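Local atomic coordinates of hypothetical protein yxiM (Bacillus subtilis, PDB entry 2O14), a protein that is probably an esterase of the GDSL lipolytic family, of unknown substrate, and carries a galactose-binding-like domain with a bound manganese ion. Residues F46-V55 and V67-N78. Numbering follows the deposited sequence.
Sequences FQTPENMRDV and VEFLAYGTKSNN
Met52, a selenomethionine, lies alongside Phe69 and the two side chains point the same way. Its chain turns at chi2 (-63°) and again at chi3 (-48°), which folds CE back over the ring. Met52 CE sits 3.6 Å from the Phe69 ring centroid, almost on the ring normal, as a CH-pi contact. Met52 SE stands oblique to the Phe69 ring, 4.0 Å from its centroid, in a Met-aromatic contact. Met52 CE also touches Val67 CB at 3.7 Å. Phe46 and Val67 approach from opposite directions, and Phe46 CZ meets Val67 CG2 at 3.9 Å. Met52 CG lies over one face of the Phe46 ring, and Phe69 CZ comes to its edge.

On the other face of the hairpin from Met52 and Phe69, Arg53 crosses Leu70 at about a right angle. Leu70 CD1 packs on one face of the guanidinium, 3.6 Å from Arg53 NH1. A water in the guanidinium plane accepts from Arg53 NH2 and donates to Glu68 OE1, so it links two opposite charges that do not touch directly.

The backbones pair as antiparallel strands. Arg53 and Glu68 form the hydrogen-bonded pair, with Glu68 N to Arg53 O at 2.7 Å. Leu70 N extends the pairing to Asn51 O at 2.9 Å.

Asp54 OD1 touches Val67 CG1, but its hydrogen bond is to Ala34 N. The contact belongs to the hairpin of strands 52-56 and 65-69 in the galactose-binding-like domain. Strand 146-156 pairs with the other edge of strand 65-69. Phe20 of strand 15-20 packs on Phe46 and Val67, while Leu135 and Val136 of strand 131-138 lie against Phe69.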
loop_
_atom_site.group_PDB
_atom_site.type_symbol
_atom_site.label_atom_id
_atom_site.label_comp_id
_atom_site.label_asym_id
_atom_site.label_seq_id
_atom_site.Cartn_x
_atom_site.Cartn_y
_atom_site.Cartn_z
ATOM N N PHE A 46 20.592 4.771 15.563
ATOM C CA PHE A 46 19.294 4.663 16.205
ATOM C C PHE A 46 19.063 5.711 17.288
ATOM O O PHE A 46 19.926 5.966 18.127
ATOM C CB PHE A 46 19.128 3.257 16.768
ATOM C CG PHE A 46 19.067 2.204 15.710
ATOM C CD1 PHE A 46 17.922 2.045 14.936
ATOM C CD2 PHE A 46 20.163 1.382 15.466
ATOM C CE1 PHE A 46 17.872 1.081 13.932
ATOM C CE2 PHE A 46 20.122 0.415 14.462
ATOM C CZ PHE A 46 18.973 0.266 13.696
ATOM N N GLN A 47 17.878 6.310 17.256
ATOM C CA GLN A 47 17.502 7.352 18.202
ATOM C C GLN A 47 17.374 6.820 19.621
ATOM O O GLN A 47 17.769 7.487 20.574
ATOM C CB GLN A 47 16.182 7.994 17.762
ATOM C CG GLN A 47 15.774 9.205 18.590
ATOM C CD GLN A 47 16.863 10.269 18.633
ATOM O OE1 GLN A 47 17.338 10.728 17.594
ATOM N NE2 GLN A 47 17.265 10.663 19.839
ATOM N N THR A 48 16.799 5.626 19.751
ATOM C CA THR A 48 16.617 4.980 21.044
ATOM C C THR A 48 17.099 3.530 20.938
ATOM O O THR A 48 16.297 2.604 20.806
ATOM C CB THR A 48 15.126 5.010 21.491
ATOM O OG1 THR A 48 14.314 4.290 20.551
ATOM C CG2 THR A 48 14.631 6.459 21.575
ATOM N N PRO A 49 18.427 3.322 20.994
ATOM C CA PRO A 49 19.046 1.991 20.903
ATOM C C PRO A 49 18.523 0.982 21.933
ATOM O O PRO A 49 18.552 -0.220 21.691
ATOM C CB PRO A 49 20.534 2.276 21.116
ATOM C CG PRO A 49 20.701 3.700 20.707
ATOM C CD PRO A 49 19.449 4.366 21.202
ATOM N N GLU A 50 18.052 1.465 23.081
ATOM C CA GLU A 50 17.548 0.567 24.127
ATOM C C GLU A 50 16.386 -0.299 23.648
ATOM O O GLU A 50 16.126 -1.360 24.212
ATOM C CB GLU A 50 17.094 1.360 25.362
ATOM C CG GLU A 50 15.915 2.291 25.103
ATOM C CD GLU A 50 16.344 3.715 24.780
ATOM O OE1 GLU A 50 17.405 3.899 24.140
ATOM O OE2 GLU A 50 15.607 4.653 25.157
ATOM N N ASN A 51 15.687 0.145 22.609
ATOM C CA ASN A 51 14.554 -0.615 22.088
ATOM C C ASN A 51 14.853 -1.300 20.760
ATOM O O ASN A 51 13.939 -1.658 20.017
ATOM C CB ASN A 51 13.330 0.300 21.947
ATOM C CG ASN A 51 12.686 0.618 23.290
ATOM O OD1 ASN A 51 12.063 1.667 23.464
ATOM N ND2 ASN A 51 12.824 -0.292 24.239
HETATM N N MSE A 52 16.137 -1.474 20.465
HETATM C CA MSE A 52 16.568 -2.134 19.236
HETATM C C MSE A 52 17.336 -3.383 19.648
HETATM O O MSE A 52 17.976 -3.405 20.702
HETATM C CB MSE A 52 17.491 -1.224 18.423
HETATM C CG MSE A 52 16.881 0.092 17.976
HETATM SE SE MSE A 52 15.358 -0.053 16.776
HETATM C CE MSE A 52 16.104 -1.317 15.518
ATOM N N ARG A 53 17.283 -4.419 18.819
ATOM C CA ARG A 53 17.981 -5.663 19.121
ATOM C C ARG A 53 18.531 -6.319 17.855
ATOM O O ARG A 53 17.873 -6.316 16.821
ATOM C CB ARG A 53 17.022 -6.622 19.826
ATOM C CG ARG A 53 17.574 -8.017 20.077
ATOM C CD ARG A 53 16.544 -8.859 20.813
ATOM N NE ARG A 53 16.206 -8.268 22.106
ATOM C CZ ARG A 53 15.100 -8.542 22.791
ATOM N NH1 ARG A 53 14.882 -7.957 23.963
ATOM N NH2 ARG A 53 14.204 -9.391 22.301
ATOM N N ASP A 54 19.740 -6.864 17.932
ATOM C CA ASP A 54 20.342 -7.536 16.781
ATOM C C ASP A 54 19.766 -8.942 16.690
ATOM O O ASP A 54 19.705 -9.649 17.690
ATOM C CB ASP A 54 21.860 -7.644 16.937
ATOM C CG ASP A 54 22.550 -6.306 16.863
ATOM O OD1 ASP A 54 22.191 -5.514 15.967
ATOM O OD2 ASP A 54 23.462 -6.056 17.684
ATOM N N VAL A 55 19.339 -9.350 15.501
ATOM C CA VAL A 55 18.787 -10.690 15.345
ATOM C C VAL A 55 19.227 -11.314 14.033
ATOM O O VAL A 55 19.545 -10.618 13.064
ATOM C CB VAL A 55 17.230 -10.689 15.391
ATOM C CG1 VAL A 55 16.741 -10.169 16.744
ATOM C CG2 VAL A 55 16.673 -9.842 14.259
ATOM N N VAL A 67 18.066 -6.064 12.499
ATOM C CA VAL A 67 17.810 -5.436 13.788
ATOM C C VAL A 67 16.306 -5.558 13.958
ATOM O O VAL A 67 15.563 -5.541 12.970
ATOM C CB VAL A 67 18.178 -3.931 13.815
ATOM C CG1 VAL A 67 19.692 -3.757 13.917
ATOM C CG2 VAL A 67 17.639 -3.244 12.577
ATOM N N GLU A 68 15.857 -5.705 15.196
ATOM C CA GLU A 68 14.431 -5.810 15.471
ATOM C C GLU A 68 13.949 -4.595 16.258
ATOM O O GLU A 68 14.578 -4.188 17.235
ATOM C CB GLU A 68 14.133 -7.070 16.275
ATOM C CG GLU A 68 12.659 -7.269 16.531
ATOM C CD GLU A 68 12.368 -8.546 17.277
ATOM O OE1 GLU A 68 13.279 -9.398 17.380
ATOM O OE2 GLU A 68 11.222 -8.700 17.748
ATOM N N PHE A 69 12.846 -4.007 15.819
ATOM C CA PHE A 69 12.289 -2.858 16.519
ATOM C C PHE A 69 11.385 -3.398 17.622
ATOM O O PHE A 69 10.330 -3.975 17.342
ATOM C CB PHE A 69 11.494 -1.992 15.548
ATOM C CG PHE A 69 12.346 -1.297 14.520
ATOM C CD1 PHE A 69 12.679 0.045 14.664
ATOM C CD2 PHE A 69 12.823 -1.990 13.408
ATOM C CE1 PHE A 69 13.474 0.692 13.712
ATOM C CE2 PHE A 69 13.618 -1.351 12.451
ATOM C CZ PHE A 69 13.941 -0.011 12.605
ATOM N N LEU A 70 11.816 -3.219 18.868
ATOM C CA LEU A 70 11.070 -3.689 20.031
ATOM C C LEU A 70 9.938 -2.728 20.399
ATOM O O LEU A 70 8.937 -3.121 20.995
ATOM C CB LEU A 70 12.020 -3.873 21.214
ATOM C CG LEU A 70 13.156 -4.866 20.959
ATOM C CD1 LEU A 70 14.023 -4.989 22.207
ATOM C CD2 LEU A 70 12.577 -6.216 20.577
ATOM N N ALA A 71 10.121 -1.462 20.055
ATOM C CA ALA A 71 9.111 -0.444 20.280
ATOM C C ALA A 71 8.749 -0.031 18.861
ATOM O O ALA A 71 9.627 0.070 18.004
ATOM C CB ALA A 71 9.700 0.725 21.049
ATOM N N TYR A 72 7.465 0.174 18.589
ATOM C CA TYR A 72 7.051 0.562 17.247
ATOM C C TYR A 72 5.840 1.487 17.249
ATOM O O TYR A 72 5.459 2.017 18.290
ATOM C CB TYR A 72 6.769 -0.686 16.401
ATOM C CG TYR A 72 5.883 -1.682 17.097
ATOM C CD1 TYR A 72 6.416 -2.628 17.967
ATOM C CD2 TYR A 72 4.504 -1.636 16.937
ATOM C CE1 TYR A 72 5.592 -3.501 18.666
ATOM C CE2 TYR A 72 3.673 -2.497 17.630
ATOM C CZ TYR A 72 4.221 -3.424 18.493
ATOM O OH TYR A 72 3.385 -4.252 19.198
ATOM N N GLY A 73 5.236 1.661 16.076
ATOM C CA GLY A 73 4.099 2.558 15.927
ATOM C C GLY A 73 4.591 3.739 15.100
ATOM O O GLY A 73 5.733 4.171 15.270
ATOM N N THR A 74 3.749 4.270 14.219
ATOM C CA THR A 74 4.153 5.376 13.350
ATOM C C THR A 74 4.717 6.616 14.045
ATOM O O THR A 74 5.466 7.378 13.439
ATOM C CB THR A 74 2.987 5.814 12.424
ATOM O OG1 THR A 74 1.922 6.367 13.208
ATOM C CG2 THR A 74 2.461 4.614 11.628
ATOM N N LYS A 75 4.364 6.824 15.309
ATOM C CA LYS A 75 4.856 7.986 16.051
ATOM C C LYS A 75 5.988 7.627 17.006
ATOM O O LYS A 75 6.489 8.475 17.737
ATOM C CB LYS A 75 3.714 8.629 16.840
ATOM C CG LYS A 75 3.057 9.810 16.140
ATOM C CD LYS A 75 2.591 9.468 14.739
ATOM C CE LYS A 75 1.941 10.677 14.093
ATOM N NZ LYS A 75 1.433 10.389 12.742
ATOM N N SER A 76 6.396 6.367 16.997
ATOM C CA SER A 76 7.467 5.935 17.885
ATOM C C SER A 76 8.777 6.667 17.600
ATOM O O SER A 76 9.075 7.013 16.456
ATOM C CB SER A 76 7.685 4.429 17.746
ATOM O OG SER A 76 8.719 3.996 18.605
ATOM N N ASN A 77 9.549 6.907 18.652
ATOM C CA ASN A 77 10.836 7.571 18.521
ATOM C C ASN A 77 11.906 6.523 18.282
ATOM O O ASN A 77 13.073 6.858 18.078
ATOM C CB ASN A 77 11.173 8.358 19.792
ATOM C CG ASN A 77 10.482 9.703 19.838
ATOM O OD1 ASN A 77 10.237 10.252 20.912
ATOM N ND2 ASN A 77 10.172 10.251 18.663
ATOM N N ASN A 78 11.497 5.255 18.318
ATOM C CA ASN A 78 12.412 4.140 18.101
ATOM C C ASN A 78 12.730 4.010 16.610
ATOM O O ASN A 78 12.410 2.997 15.987
ATOM C CB ASN A 78 11.786 2.830 18.592
ATOM C CG ASN A 78 12.794 1.690 18.651
ATOM O OD1 ASN A 78 12.439 0.517 18.505
ATOM N ND2 ASN A 78 14.054 2.029 18.884
HETATM O O HOH W 1 14.165 -10.601 19.855
#